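Local coordinates for protein laminin subunit ALPHA-1 (Mus musculus, PDB 2JD4) that forms the LG4-5 domain pair of the laminin alpha1 chain, a metal-binding basement membrane module that probably helps to attach laminin-111 to the cell surface, at residues 20-25 / 164-170. The protein carries 4 engineered substitutions. Residues are numbered along the deposited sequence; the frame is centred on the assembly and turned at random.
Sequences GAHQFG and SIPACIG
Phe24 lays its ring, with chi1 near -60°, beside Ile169, and its CE1 comes 3.8 Å from Ile169 CD1. Phe24 CB sits 4.4 Å from Ile165 CG2. The backbones of 20-25 and 164-170 run antiparallel. His22 and Ile169 form a hydrogen-bonded pair: His22 N to Ile169 O is 3.0 Å, Ile169 N to His22 O 2.8 Å. Gln23 and Cys168 follow as a non-hydrogen-bonded pair, CA to CA 4.2 Å. Phe24 N then donates to Ala167 O at 2.8 Å. Short strand 22-23 edges strand 167-174, which also pairs with strand 44-53, in a sheet of the first of the two laminin G domains here, LG4, a beta sandwich. The side chains of His22 and Phe24 reach Leu32 of the other sheet. Gln23 and Cys168 project from the face opposite His22 and Ile169, and Gln23 NE2 lies 3.3 Å from Cys168 CB. Ala21 CB packs 3.6 Å from Cys168 SG, which is disulfide-bonded to Cys193. Pro166 centres an inverse gamma turn. Gly25 (phi 79°, psi 4°) passes close by, its CA 3.7 Å from Pro166 CA; a CB there would clash. Gly25 N donates to Ser164 OG at 2.8 Å, and that hydroxyl also hydrogen-bonds Gly147 O.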
ATOM      1  N   GLY A  20      -5.218 -10.668 -18.023  1.00 20.43           N
ATOM      2  CA  GLY A  20      -5.270  -9.359 -18.651  1.00 23.05           C
ATOM      3  C   GLY A  20      -5.550  -8.200 -17.709  1.00 25.73           C
ATOM      4  O   GLY A  20      -6.281  -7.265 -18.055  1.00 26.89           O
ATOM      5  N   ALA A  21      -4.989  -8.268 -16.509  1.00 19.54           N
ATOM      6  CA  ALA A  21      -5.171  -7.198 -15.538  1.00 18.72           C
ATOM      7  C   ALA A  21      -3.836  -6.987 -14.845  1.00 19.62           C
ATOM      8  O   ALA A  21      -3.025  -7.918 -14.761  1.00 17.53           O
ATOM      9  CB  ALA A  21      -6.242  -7.572 -14.523  1.00 15.97           C
ATOM     10  N   HIS A  22      -3.604  -5.776 -14.350  1.00 12.68           N
ATOM     11  CA  HIS A  22      -2.347  -5.484 -13.671  1.00 14.69           C
ATOM     12  C   HIS A  22      -2.561  -4.832 -12.303  1.00 15.20           C
ATOM     13  O   HIS A  22      -3.445  -3.988 -12.136  1.00 14.87           O
ATOM     14  CB  HIS A  22      -1.489  -4.565 -14.556  1.00 16.28           C
ATOM     15  CG  HIS A  22      -1.145  -5.161 -15.888  1.00 21.16           C
ATOM     16  ND1 HIS A  22      -0.025  -5.939 -16.090  1.00 24.54           N
ATOM     17  CD2 HIS A  22      -1.782  -5.107 -17.080  1.00 18.39           C
ATOM     18  CE1 HIS A  22       0.013  -6.337 -17.349  1.00 24.40           C
ATOM     19  NE2 HIS A  22      -1.043  -5.846 -17.972  1.00 21.89           N
ATOM     20  N   GLN A  23      -1.742  -5.226 -11.332  1.00 14.73           N
ATOM     21  CA  GLN A  23      -1.819  -4.663  -9.990  1.00 17.05           C
ATOM     22  C   GLN A  23      -0.706  -3.628  -9.852  1.00 16.69           C
ATOM     23  O   GLN A  23       0.453  -3.927 -10.120  1.00 14.04           O
ATOM     24  CB  GLN A  23      -1.617  -5.746  -8.921  1.00 18.99           C
ATOM     25  CG  GLN A  23      -1.672  -5.212  -7.482  1.00 16.65           C
ATOM     26  CD  GLN A  23      -3.090  -4.970  -6.990  1.00 22.70           C
ATOM     27  OE1 GLN A  23      -3.296  -4.348  -5.948  1.00 26.75           O
ATOM     28  NE2 GLN A  23      -4.074  -5.472  -7.734  1.00 23.81           N
ATOM     29  N   PHE A  24      -1.062  -2.419  -9.434  1.00 15.49           N
ATOM     30  CA  PHE A  24      -0.081  -1.359  -9.246  1.00 15.79           C
ATOM     31  C   PHE A  24       0.031  -1.027  -7.755  1.00 15.31           C
ATOM     32  O   PHE A  24      -0.614  -1.659  -6.918  1.00 13.23           O
ATOM     33  CB  PHE A  24      -0.481  -0.111 -10.046  1.00 13.47           C
ATOM     34  CG  PHE A  24      -0.566  -0.347 -11.528  1.00 13.10           C
ATOM     35  CD1 PHE A  24      -1.748  -0.803 -12.106  1.00 13.82           C
ATOM     36  CD2 PHE A  24       0.548  -0.140 -12.344  1.00 11.96           C
ATOM     37  CE1 PHE A  24      -1.823  -1.054 -13.483  1.00 13.94           C
ATOM     38  CE2 PHE A  24       0.486  -0.385 -13.714  1.00 15.55           C
ATOM     39  CZ  PHE A  24      -0.705  -0.845 -14.285  1.00 14.18           C
ATOM     40  N   GLY A  25       0.859  -0.044  -7.423  1.00 14.45           N
ATOM     41  CA  GLY A  25       1.019   0.331  -6.028  1.00 15.07           C
ATOM     42  C   GLY A  25       1.927  -0.564  -5.191  1.00 15.43           C
ATOM     43  O   GLY A  25       2.042  -0.352  -3.986  1.00 15.91           O
ATOM     44  N   SER A 164       2.282   5.752  -7.084  1.00 18.36           N
ATOM     45  CA  SER A 164       1.484   4.721  -7.748  1.00 18.04           C
ATOM     46  C   SER A 164       0.225   4.310  -6.978  1.00 16.34           C
ATOM     47  O   SER A 164       0.264   4.102  -5.766  1.00 16.70           O
ATOM     48  CB  SER A 164       2.357   3.488  -7.991  1.00 17.56           C
ATOM     49  OG  SER A 164       1.603   2.444  -8.565  1.00 15.13           O
ATOM     50  N   ILE A 165      -0.892   4.194  -7.694  1.00 14.76           N
ATOM     51  CA  ILE A 165      -2.168   3.802  -7.092  1.00 15.04           C
ATOM     52  C   ILE A 165      -2.175   2.308  -6.730  1.00 15.11           C
ATOM     53  O   ILE A 165      -1.848   1.467  -7.564  1.00 13.17           O
ATOM     54  CB  ILE A 165      -3.353   4.087  -8.073  1.00 15.83           C
ATOM     55  CG1 ILE A 165      -4.691   3.683  -7.445  1.00 23.39           C
ATOM     56  CG2 ILE A 165      -3.166   3.316  -9.368  1.00 21.39           C
ATOM     57  CD1 ILE A 165      -5.233   4.677  -6.456  1.00 23.44           C
ATOM     58  N   PRO A 166      -2.525   1.965  -5.474  1.00 14.38           N
ATOM     59  CA  PRO A 166      -2.564   0.555  -5.067  1.00 16.79           C
ATOM     60  C   PRO A 166      -3.887  -0.013  -5.562  1.00 16.19           C
ATOM     61  O   PRO A 166      -4.879  -0.007  -4.834  1.00 17.78           O
ATOM     62  CB  PRO A 166      -2.523   0.622  -3.534  1.00 16.78           C
ATOM     63  CG  PRO A 166      -1.950   1.985  -3.245  1.00 15.29           C
ATOM     64  CD  PRO A 166      -2.610   2.837  -4.289  1.00 14.05           C
ATOM     65  N   ALA A 167      -3.910  -0.482  -6.806  1.00 15.67           N
ATOM     66  CA  ALA A 167      -5.139  -1.020  -7.373  1.00 16.21           C
ATOM     67  C   ALA A 167      -4.872  -1.908  -8.578  1.00 15.48           C
ATOM     68  O   ALA A 167      -3.783  -1.884  -9.151  1.00 14.29           O
ATOM     69  CB  ALA A 167      -6.064   0.131  -7.793  1.00 15.62           C
ATOM     70  N   CYS A 168      -5.893  -2.672  -8.953  1.00 14.00           N
ATOM     71  CA  CYS A 168      -5.837  -3.548 -10.112  1.00 13.94           C
ATOM     72  C   CYS A 168      -6.546  -2.805 -11.232  1.00 15.61           C
ATOM     73  O   CYS A 168      -7.628  -2.254 -11.029  1.00 15.69           O
ATOM     74  CB  CYS A 168      -6.572  -4.859  -9.836  1.00 16.70           C
ATOM     75  SG  CYS A 168      -6.506  -6.009 -11.249  1.00 22.37           S
ATOM     76  N   ILE A 169      -5.940  -2.783 -12.410  1.00 14.06           N
ATOM     77  CA  ILE A 169      -6.547  -2.104 -13.544  1.00 17.92           C
ATOM     78  C   ILE A 169      -6.687  -3.077 -14.710  1.00 14.31           C
ATOM     79  O   ILE A 169      -5.747  -3.786 -15.053  1.00 18.53           O
ATOM     80  CB  ILE A 169      -5.705  -0.894 -13.992  1.00 16.53           C
ATOM     81  CG1 ILE A 169      -5.584   0.113 -12.845  1.00 18.43           C
ATOM     82  CG2 ILE A 169      -6.372  -0.212 -15.181  1.00 18.36           C
ATOM     83  CD1 ILE A 169      -4.734   1.336 -13.188  1.00 15.73           C
ATOM     84  N   GLY A 170      -7.875  -3.118 -15.297  1.00 16.65           N
ATOM     85  CA  GLY A 170      -8.109  -4.007 -16.413  1.00 16.77           C
ATOM     86  C   GLY A 170      -7.742  -3.329 -17.718  1.00 17.99           C
ATOM     87  O   GLY A 170      -6.726  -2.635 -17.809  1.00 16.69           O
TER